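Local coordinates for protein Afp3 (Serratia entomophila, PDB 6RBN) that probably builds, with related subunits, the contractile sheath around the inner tube of the anti-feeding prophage, a phage-tail-like injection system, at residues Tyr346-Leu352 with Ala434-Glu439. Coordinates in Å, arbitrary orientation, origin at the centre of the assembly. Residues are numbered along the deposited sequence.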
ATOM      1  N   TYR D 346      62.495   2.019 -22.984  1.00 74.72           N
ATOM      2  CA  TYR D 346      62.313   3.200 -22.157  1.00 74.72           C
ATOM      3  C   TYR D 346      62.279   2.848 -20.678  1.00 74.72           C
ATOM      4  O   TYR D 346      61.867   1.750 -20.296  1.00 74.72           O
ATOM      5  CB  TYR D 346      61.032   3.937 -22.541  1.00 74.72           C
ATOM      6  CG  TYR D 346      61.078   4.521 -23.929  1.00 74.72           C
ATOM      7  CD1 TYR D 346      61.769   5.697 -24.179  1.00 74.72           C
ATOM      8  CD2 TYR D 346      60.427   3.904 -24.984  1.00 74.72           C
ATOM      9  CE1 TYR D 346      61.816   6.236 -25.444  1.00 74.72           C
ATOM     10  CE2 TYR D 346      60.468   4.437 -26.253  1.00 74.72           C
ATOM     11  CZ  TYR D 346      61.163   5.603 -26.476  1.00 74.72           C
ATOM     12  OH  TYR D 346      61.205   6.138 -27.741  1.00 74.72           O
ATOM     13  N   ILE D 347      62.736   3.794 -19.858  1.00 72.08           N
ATOM     14  CA  ILE D 347      62.606   3.650 -18.402  1.00 72.08           C
ATOM     15  C   ILE D 347      61.164   3.563 -17.917  1.00 72.08           C
ATOM     16  O   ILE D 347      60.873   2.660 -17.115  1.00 72.08           O
ATOM     17  CB  ILE D 347      63.416   4.744 -17.693  1.00 72.08           C
ATOM     18  CG1 ILE D 347      64.891   4.638 -18.060  1.00 72.08           C
ATOM     19  CG2 ILE D 347      63.276   4.645 -16.189  1.00 72.08           C
ATOM     20  CD1 ILE D 347      65.701   5.814 -17.604  1.00 72.08           C
ATOM     21  N   PRO D 348      60.206   4.438 -18.319  1.00 71.73           N
ATOM     22  CA  PRO D 348      58.870   4.330 -17.698  1.00 71.73           C
ATOM     23  C   PRO D 348      58.075   3.105 -18.114  1.00 71.73           C
ATOM     24  O   PRO D 348      57.160   2.703 -17.391  1.00 71.73           O
ATOM     25  CB  PRO D 348      58.173   5.616 -18.145  1.00 71.73           C
ATOM     26  CG  PRO D 348      58.799   5.956 -19.390  1.00 71.73           C
ATOM     27  CD  PRO D 348      60.228   5.613 -19.218  1.00 71.73           C
ATOM     28  N   VAL D 349      58.393   2.500 -19.257  1.00 71.90           N
ATOM     29  CA  VAL D 349      57.752   1.243 -19.623  1.00 71.90           C
ATOM     30  C   VAL D 349      58.317   0.105 -18.786  1.00 71.90           C
ATOM     31  O   VAL D 349      57.586  -0.794 -18.353  1.00 71.90           O
ATOM     32  CB  VAL D 349      57.918   0.992 -21.132  1.00 71.90           C
ATOM     33  CG1 VAL D 349      57.282  -0.321 -21.546  1.00 71.90           C
ATOM     34  CG2 VAL D 349      57.331   2.142 -21.918  1.00 71.90           C
ATOM     35  N   ARG D 350      59.620   0.144 -18.506  1.00 73.26           N
ATOM     36  CA  ARG D 350      60.256  -0.916 -17.737  1.00 73.26           C
ATOM     37  C   ARG D 350      59.861  -0.865 -16.266  1.00 73.26           C
ATOM     38  O   ARG D 350      59.553  -1.901 -15.669  1.00 73.26           O
ATOM     39  CB  ARG D 350      61.771  -0.819 -17.888  1.00 73.26           C
ATOM     40  CG  ARG D 350      62.579  -1.757 -17.017  1.00 73.26           C
ATOM     41  CD  ARG D 350      62.503  -3.206 -17.460  1.00 73.26           C
ATOM     42  NE  ARG D 350      61.449  -3.946 -16.780  1.00 73.26           N
ATOM     43  CZ  ARG D 350      61.122  -5.202 -17.055  1.00 73.26           C
ATOM     44  NH1 ARG D 350      61.774  -5.870 -17.996  1.00 73.26           N
ATOM     45  NH2 ARG D 350      60.147  -5.797 -16.385  1.00 73.26           N
ATOM     46  N   ARG D 351      59.858   0.324 -15.666  1.00 73.30           N
ATOM     47  CA  ARG D 351      59.520   0.440 -14.255  1.00 73.30           C
ATOM     48  C   ARG D 351      58.024   0.374 -13.987  1.00 73.30           C
ATOM     49  O   ARG D 351      57.632   0.240 -12.826  1.00 73.30           O
ATOM     50  CB  ARG D 351      60.087   1.734 -13.669  1.00 73.30           C
ATOM     51  CG  ARG D 351      61.596   1.739 -13.563  1.00 73.30           C
ATOM     52  CD  ARG D 351      62.118   3.020 -12.945  1.00 73.30           C
ATOM     53  NE  ARG D 351      61.739   3.154 -11.544  1.00 73.30           N
ATOM     54  CZ  ARG D 351      60.911   4.084 -11.083  1.00 73.30           C
ATOM     55  NH1 ARG D 351      60.382   4.970 -11.912  1.00 73.30           N
ATOM     56  NH2 ARG D 351      60.621   4.134  -9.791  1.00 73.30           N
ATOM     57  N   LEU D 352      57.182   0.483 -15.015  1.00 71.13           N
ATOM     58  CA  LEU D 352      55.765   0.194 -14.835  1.00 71.13           C
ATOM     59  C   LEU D 352      55.544  -1.296 -14.628  1.00 71.13           C
ATOM     60  O   LEU D 352      54.805  -1.705 -13.726  1.00 71.13           O
ATOM     61  CB  LEU D 352      54.963   0.684 -16.036  1.00 71.13           C
ATOM     62  CG  LEU D 352      53.464   0.397 -16.006  1.00 71.13           C
ATOM     63  CD1 LEU D 352      52.798   1.119 -14.858  1.00 71.13           C
ATOM     64  CD2 LEU D 352      52.834   0.779 -17.325  1.00 71.13           C
ATOM     65  N   ALA D 434      51.464  -0.701 -22.335  1.00 74.78           N
ATOM     66  CA  ALA D 434      51.919   0.595 -21.863  1.00 74.78           C
ATOM     67  C   ALA D 434      52.038   1.582 -23.017  1.00 74.78           C
ATOM     68  O   ALA D 434      52.070   1.205 -24.190  1.00 74.78           O
ATOM     69  CB  ALA D 434      53.266   0.465 -21.148  1.00 74.78           C
ATOM     70  N   VAL D 435      52.100   2.862 -22.666  1.00 77.87           N
ATOM     71  CA  VAL D 435      52.220   3.949 -23.628  1.00 77.87           C
ATOM     72  C   VAL D 435      53.657   4.462 -23.595  1.00 77.87           C
ATOM     73  O   VAL D 435      54.306   4.465 -22.543  1.00 77.87           O
ATOM     74  CB  VAL D 435      51.181   5.059 -23.340  1.00 77.87           C
ATOM     75  CG1 VAL D 435      51.397   5.720 -21.982  1.00 77.87           C
ATOM     76  CG2 VAL D 435      51.119   6.090 -24.463  1.00 77.87           C
ATOM     77  N   ARG D 436      54.184   4.839 -24.784  1.00 77.15           N
ATOM     78  CA  ARG D 436      55.558   5.283 -24.939  1.00 77.15           C
ATOM     79  C   ARG D 436      55.627   6.803 -25.021  1.00 77.15           C
ATOM     80  O   ARG D 436      54.728   7.440 -25.577  1.00 77.15           O
ATOM     81  CB  ARG D 436      56.186   4.675 -26.198  1.00 77.15           C
ATOM     82  CG  ARG D 436      56.639   3.232 -26.049  1.00 77.15           C
ATOM     83  CD  ARG D 436      55.547   2.253 -26.423  1.00 77.15           C
ATOM     84  NE  ARG D 436      56.048   0.886 -26.490  1.00 77.15           N
ATOM     85  CZ  ARG D 436      55.973   0.020 -25.489  1.00 77.15           C
ATOM     86  NH1 ARG D 436      55.408   0.377 -24.348  1.00 77.15           N
ATOM     87  NH2 ARG D 436      56.455  -1.206 -25.630  1.00 77.15           N
ATOM     88  N   PRO D 437      56.672   7.422 -24.476  1.00 74.95           N
ATOM     89  CA  PRO D 437      56.744   8.884 -24.467  1.00 74.95           C
ATOM     90  C   PRO D 437      57.132   9.462 -25.820  1.00 74.95           C
ATOM     91  O   PRO D 437      57.713   8.796 -26.675  1.00 74.95           O
ATOM     92  CB  PRO D 437      57.827   9.174 -23.424  1.00 74.95           C
ATOM     93  CG  PRO D 437      58.683   7.980 -23.447  1.00 74.95           C
ATOM     94  CD  PRO D 437      57.773   6.822 -23.703  1.00 74.95           C
ATOM     95  N   ALA D 438      56.789  10.738 -25.993  1.00 75.17           N
ATOM     96  CA  ALA D 438      57.163  11.510 -27.174  1.00 75.17           C
ATOM     97  C   ALA D 438      58.485  12.200 -26.890  1.00 75.17           C
ATOM     98  O   ALA D 438      58.539  13.154 -26.109  1.00 75.17           O
ATOM     99  CB  ALA D 438      56.098  12.544 -27.522  1.00 75.17           C
ATOM    100  N   GLU D 439      59.548  11.738 -27.534  1.00 72.99           N
ATOM    101  CA  GLU D 439      60.863  12.312 -27.315  1.00 72.99           C
ATOM    102  C   GLU D 439      61.404  13.080 -28.508  1.00 72.99           C
ATOM    103  O   GLU D 439      62.479  13.662 -28.402  1.00 72.99           O
ATOM    104  CB  GLU D 439      61.850  11.219 -26.903  1.00 72.99           C
ATOM    105  CG  GLU D 439      61.967  10.098 -27.888  1.00 72.99           C
ATOM    106  CD  GLU D 439      62.962   9.053 -27.451  1.00 72.99           C
ATOM    107  OE1 GLU D 439      63.611   9.254 -26.405  1.00 72.99           O
ATOM    108  OE2 GLU D 439      63.082   8.026 -28.143  1.00 72.99           O
TER
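The N-terminal end of helix 347-364 lies against Ala434-Ala438, which runs extended into strand 437-446 before the chain bends at Glu439; the backbones come closest at Val349 and Ala434, whose CA atoms are 6.3 Å apart. Tyr346 occupies the N-cap position, and its carbonyl O accepts the bond from Arg350 N (3.3 Å) that opens the helix. Its electron-rich ring face suits the slightly positive CH groups beside a proline nitrogen: Pro437 CD sits 4.1 Å from the ring centroid, 11° off the normal, a CH-pi contact. At the ring edge the phenol adds a hydroxyl, and Tyr346 OH donates a hydrogen bond to Glu439 OE2 (2.7 Å), an oxygen that also forms a salt bridge with Arg336. Where the backbones are closest, Ala434 needs room for just a methyl, its CB touching Val349 CG1 (4.1 Å) and Leu352 CD2 (3.9 Å). The aliphatic part of Arg436 passes the Tyr346 ring, and Arg436 NH1 comes within 3.4 Å of Val349 CG1. On the helix's other flank, Ile347 packs on helix 271-284 and strand 204-207. Within the C-terminal sheath domain, the contact joins helix 347-364 to strand 437-446, where Pro437 and Ala438 pair antiparallel with a strand of a neighbouring Afp2 subunit.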